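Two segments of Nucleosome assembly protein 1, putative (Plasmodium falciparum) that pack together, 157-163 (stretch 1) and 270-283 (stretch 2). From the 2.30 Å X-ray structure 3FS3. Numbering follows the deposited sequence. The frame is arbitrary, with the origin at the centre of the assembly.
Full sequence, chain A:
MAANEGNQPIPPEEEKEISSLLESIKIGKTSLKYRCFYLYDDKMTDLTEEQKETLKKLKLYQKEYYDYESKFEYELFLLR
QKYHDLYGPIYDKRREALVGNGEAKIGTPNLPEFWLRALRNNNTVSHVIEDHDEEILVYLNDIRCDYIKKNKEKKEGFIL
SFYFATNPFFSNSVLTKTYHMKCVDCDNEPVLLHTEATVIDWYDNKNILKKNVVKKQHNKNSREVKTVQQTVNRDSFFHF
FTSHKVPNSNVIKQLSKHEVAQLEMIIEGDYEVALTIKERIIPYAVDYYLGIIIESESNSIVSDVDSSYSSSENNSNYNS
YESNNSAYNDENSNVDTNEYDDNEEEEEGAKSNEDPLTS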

# COMPACT_ATOMS: atom_id res chain seq x y z
N GLY A 157 14.94 5.78 -5.76
CA GLY A 157 13.59 5.60 -6.26
C GLY A 157 13.51 4.98 -7.64
O GLY A 157 14.31 4.10 -7.98
N PHE A 158 12.56 5.43 -8.45
CA PHE A 158 12.39 4.89 -9.79
C PHE A 158 12.30 5.98 -10.86
O PHE A 158 12.04 7.15 -10.56
CB PHE A 158 11.15 4.00 -9.85
CG PHE A 158 9.86 4.73 -9.64
CD1 PHE A 158 9.16 5.26 -10.72
CD2 PHE A 158 9.34 4.90 -8.36
CE1 PHE A 158 7.96 5.95 -10.53
CE2 PHE A 158 8.14 5.59 -8.16
CZ PHE A 158 7.45 6.11 -9.25
N ILE A 159 12.52 5.60 -12.10
CA ILE A 159 12.47 6.54 -13.20
C ILE A 159 11.64 6.00 -14.36
O ILE A 159 11.90 4.90 -14.86
CB ILE A 159 13.91 6.91 -13.66
CG1 ILE A 159 13.87 7.72 -14.96
CG2 ILE A 159 14.75 5.67 -13.79
CD1 ILE A 159 13.93 6.88 -16.22
N LEU A 160 10.64 6.77 -14.78
CA LEU A 160 9.77 6.39 -15.89
C LEU A 160 10.28 7.01 -17.19
O LEU A 160 10.53 8.21 -17.25
CB LEU A 160 8.35 6.87 -15.62
CG LEU A 160 7.60 6.24 -14.45
CD1 LEU A 160 6.25 6.94 -14.30
CD2 LEU A 160 7.44 4.73 -14.67
N SER A 161 10.44 6.19 -18.23
CA SER A 161 10.93 6.70 -19.51
C SER A 161 9.90 6.52 -20.62
O SER A 161 9.33 5.44 -20.77
CB SER A 161 12.24 6.01 -19.90
OG SER A 161 13.26 6.29 -18.97
N PHE A 162 9.69 7.58 -21.38
CA PHE A 162 8.75 7.59 -22.50
C PHE A 162 9.56 7.79 -23.79
O PHE A 162 10.10 8.87 -24.04
CB PHE A 162 7.75 8.73 -22.30
CG PHE A 162 6.91 8.59 -21.05
CD1 PHE A 162 5.59 8.17 -21.12
CD2 PHE A 162 7.47 8.85 -19.80
CE1 PHE A 162 4.83 8.01 -19.96
CE2 PHE A 162 6.72 8.69 -18.64
CZ PHE A 162 5.39 8.27 -18.72
N TYR A 163 9.65 6.73 -24.59
CA TYR A 163 10.41 6.78 -25.83
C TYR A 163 9.52 7.20 -26.99
O TYR A 163 8.46 6.61 -27.22
CB TYR A 163 11.03 5.41 -26.10
CG TYR A 163 12.03 4.98 -25.04
CD1 TYR A 163 13.40 5.07 -25.27
CD2 TYR A 163 11.59 4.54 -23.80
CE1 TYR A 163 14.32 4.72 -24.27
CE2 TYR A 163 12.49 4.19 -22.80
CZ TYR A 163 13.86 4.29 -23.04
OH TYR A 163 14.74 3.98 -22.03
N ASP A 270 -0.09 13.66 -9.52
CA ASP A 270 1.02 13.33 -10.40
C ASP A 270 1.62 11.99 -10.01
O ASP A 270 1.93 11.16 -10.86
CB ASP A 270 2.08 14.43 -10.31
CG ASP A 270 3.27 14.17 -11.20
OD1 ASP A 270 4.07 13.28 -10.86
OD2 ASP A 270 3.39 14.85 -12.24
N TYR A 271 1.79 11.78 -8.71
CA TYR A 271 2.35 10.54 -8.22
C TYR A 271 1.38 9.39 -8.48
O TYR A 271 1.80 8.26 -8.73
CB TYR A 271 2.62 10.63 -6.72
CG TYR A 271 3.34 9.43 -6.17
CD1 TYR A 271 4.66 9.16 -6.52
CD2 TYR A 271 2.69 8.53 -5.33
CE1 TYR A 271 5.32 8.03 -6.05
CE2 TYR A 271 3.34 7.39 -4.85
CZ TYR A 271 4.65 7.15 -5.21
OH TYR A 271 5.29 6.02 -4.75
N GLU A 272 0.09 9.69 -8.44
CA GLU A 272 -0.93 8.67 -8.67
C GLU A 272 -0.82 8.20 -10.12
O GLU A 272 -0.91 7.01 -10.41
CB GLU A 272 -2.32 9.24 -8.41
CG GLU A 272 -3.37 8.18 -8.10
CD GLU A 272 -4.77 8.74 -8.05
OE1 GLU A 272 -4.96 9.84 -7.48
OE2 GLU A 272 -5.70 8.09 -8.58
N VAL A 273 -0.63 9.14 -11.03
CA VAL A 273 -0.50 8.81 -12.44
C VAL A 273 0.76 7.97 -12.67
O VAL A 273 0.71 6.94 -13.33
CB VAL A 273 -0.39 10.08 -13.31
CG1 VAL A 273 -0.06 9.71 -14.74
CG2 VAL A 273 -1.70 10.85 -13.25
N ALA A 274 1.87 8.42 -12.10
CA ALA A 274 3.15 7.73 -12.24
C ALA A 274 3.06 6.30 -11.74
O ALA A 274 3.60 5.38 -12.36
CB ALA A 274 4.22 8.47 -11.49
N LEU A 275 2.39 6.13 -10.61
CA LEU A 275 2.24 4.83 -10.00
C LEU A 275 1.42 3.90 -10.89
O LEU A 275 1.70 2.72 -11.00
CB LEU A 275 1.56 4.98 -8.63
CG LEU A 275 1.83 3.86 -7.63
CD1 LEU A 275 3.29 3.90 -7.21
CD2 LEU A 275 0.93 4.05 -6.41
N THR A 276 0.39 4.46 -11.52
CA THR A 276 -0.47 3.67 -12.39
C THR A 276 0.29 3.21 -13.63
O THR A 276 0.12 2.08 -14.08
CB THR A 276 -1.70 4.49 -12.83
OG1 THR A 276 -2.44 4.90 -11.67
CG2 THR A 276 -2.61 3.66 -13.72
N ILE A 277 1.12 4.09 -14.17
CA ILE A 277 1.90 3.74 -15.35
C ILE A 277 2.90 2.65 -14.98
O ILE A 277 3.04 1.66 -15.68
CB ILE A 277 2.66 4.96 -15.91
CG1 ILE A 277 1.66 5.94 -16.54
CG2 ILE A 277 3.72 4.51 -16.92
CD1 ILE A 277 2.28 7.20 -17.11
N LYS A 278 3.56 2.86 -13.85
CA LYS A 278 4.56 1.93 -13.35
C LYS A 278 4.03 0.55 -12.98
O LYS A 278 4.57 -0.46 -13.40
CB LYS A 278 5.25 2.56 -12.13
CG LYS A 278 6.09 1.60 -11.29
CD LYS A 278 6.84 2.37 -10.21
CE LYS A 278 7.71 1.47 -9.36
NZ LYS A 278 6.91 0.56 -8.48
N GLU A 279 2.95 0.52 -12.21
CA GLU A 279 2.40 -0.75 -11.76
C GLU A 279 1.28 -1.36 -12.60
O GLU A 279 1.01 -2.55 -12.49
CB GLU A 279 1.90 -0.60 -10.32
CG GLU A 279 2.90 0.05 -9.39
CD GLU A 279 2.46 0.00 -7.95
OE1 GLU A 279 1.35 0.51 -7.65
OE2 GLU A 279 3.21 -0.55 -7.11
N ARG A 280 0.64 -0.54 -13.42
CA ARG A 280 -0.47 -1.02 -14.23
C ARG A 280 -0.26 -1.05 -15.73
O ARG A 280 -0.35 -2.11 -16.35
CB ARG A 280 -1.72 -0.19 -13.90
CG ARG A 280 -2.51 -0.72 -12.70
CD ARG A 280 -3.13 -2.07 -13.06
NE ARG A 280 -4.14 -2.51 -12.11
CZ ARG A 280 -5.01 -3.49 -12.34
NH1 ARG A 280 -4.98 -4.14 -13.50
NH2 ARG A 280 -5.90 -3.83 -11.42
N ILE A 281 0.03 0.10 -16.32
CA ILE A 281 0.24 0.20 -17.77
C ILE A 281 1.39 -0.68 -18.25
O ILE A 281 1.24 -1.48 -19.17
CB ILE A 281 0.52 1.66 -18.19
CG1 ILE A 281 -0.62 2.57 -17.70
CG2 ILE A 281 0.65 1.76 -19.70
CD1 ILE A 281 -1.96 2.30 -18.35
N ILE A 282 2.56 -0.52 -17.64
CA ILE A 282 3.74 -1.28 -18.03
C ILE A 282 3.61 -2.80 -17.83
O ILE A 282 3.94 -3.58 -18.72
CB ILE A 282 4.98 -0.72 -17.28
CG1 ILE A 282 5.27 0.70 -17.78
CG2 ILE A 282 6.17 -1.63 -17.47
CD1 ILE A 282 6.42 1.39 -17.09
N PRO A 283 3.11 -3.25 -16.67
CA PRO A 283 3.00 -4.71 -16.48
C PRO A 283 1.90 -5.40 -17.31
O PRO A 283 2.03 -6.59 -17.66
CB PRO A 283 2.73 -4.85 -14.98
CG PRO A 283 3.33 -3.59 -14.38
CD PRO A 283 2.91 -2.54 -15.39

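The strand 158-163 lies across the helix 270-283, with 74° between their N-to-C directions and 9.8 Å between their axes at closest approach. No hydrogen bond joins them. The contact is a matter of fit between side chains, and it buries 363 Å² in all.

The strand alternates. Phe158, Leu160 and Phe162 all reach the helix, while Ile159, Ser161 and Tyr163 make no contact with it. The helix answers with Tyr271, Ala274, Ile277, Lys278 and Ile282, spaced so that they fall on one side of its turns.

Leu160 is the central bump. Its CA lies 7.3 Å from the CA of Lys278, the nearest CA pair across the contact. The CA-to-CB bond of Leu160 points toward the helix; chi1 is m and chi2 is t. Its two methyl groups spread over the surface. Leu160 CD1 settles against Ala274, 3.8 Å from Ala274 CB and 3.6 Å from Ala274 O. The small alanine side chain leaves a shallow place here, and the methyl comes close to the helix backbone. Ala274 O also accepts a hydrogen bond from Lys278 N at 2.9 Å. Leu160 CD2 has Lys278 CB at 4.0 Å and Ile282 CD1 at 4.2 Å. Ile277 CG2 lies 4.4 Å from both Leu160 CD1 and Leu160 CD2. A branched aliphatic side chain suits such a pocket.

Phe158 has the most area covered of the strand residues, 88 Å². Lys278 runs over one face of its ring. Lys278 CD is 3.6 Å from the centroid of the Phe158 ring and nearly on the ring normal, a CH-pi contact. The first three chi angles of Lys278 are all t, so the chain is extended and brings CD and CE over the face. Lys278 NZ is 5.2 Å from the Phe158 ring centroid, which allows at most a weak cation-pi attraction. Lysine suits this partly exposed place because its carbon chain can pack while its charge stays at the end. At the edge of the Phe158 ring is Tyr271, with Phe158 CE2 4.3 Å from Tyr271 CE1.

Phe162 starts sideways to the helix, but the end of its ring comes nearer. Its edge meets Ile277, with Phe162 CZ 3.7 Å from Ile277 CD1. Ile277 thus touches both Phe162 and Leu160; CD1 is its closest atom to Phe162. Phe158, Phe162, Leu160, Ala274, Ile277 and Ile282 are all buried, as befits apolar side chains.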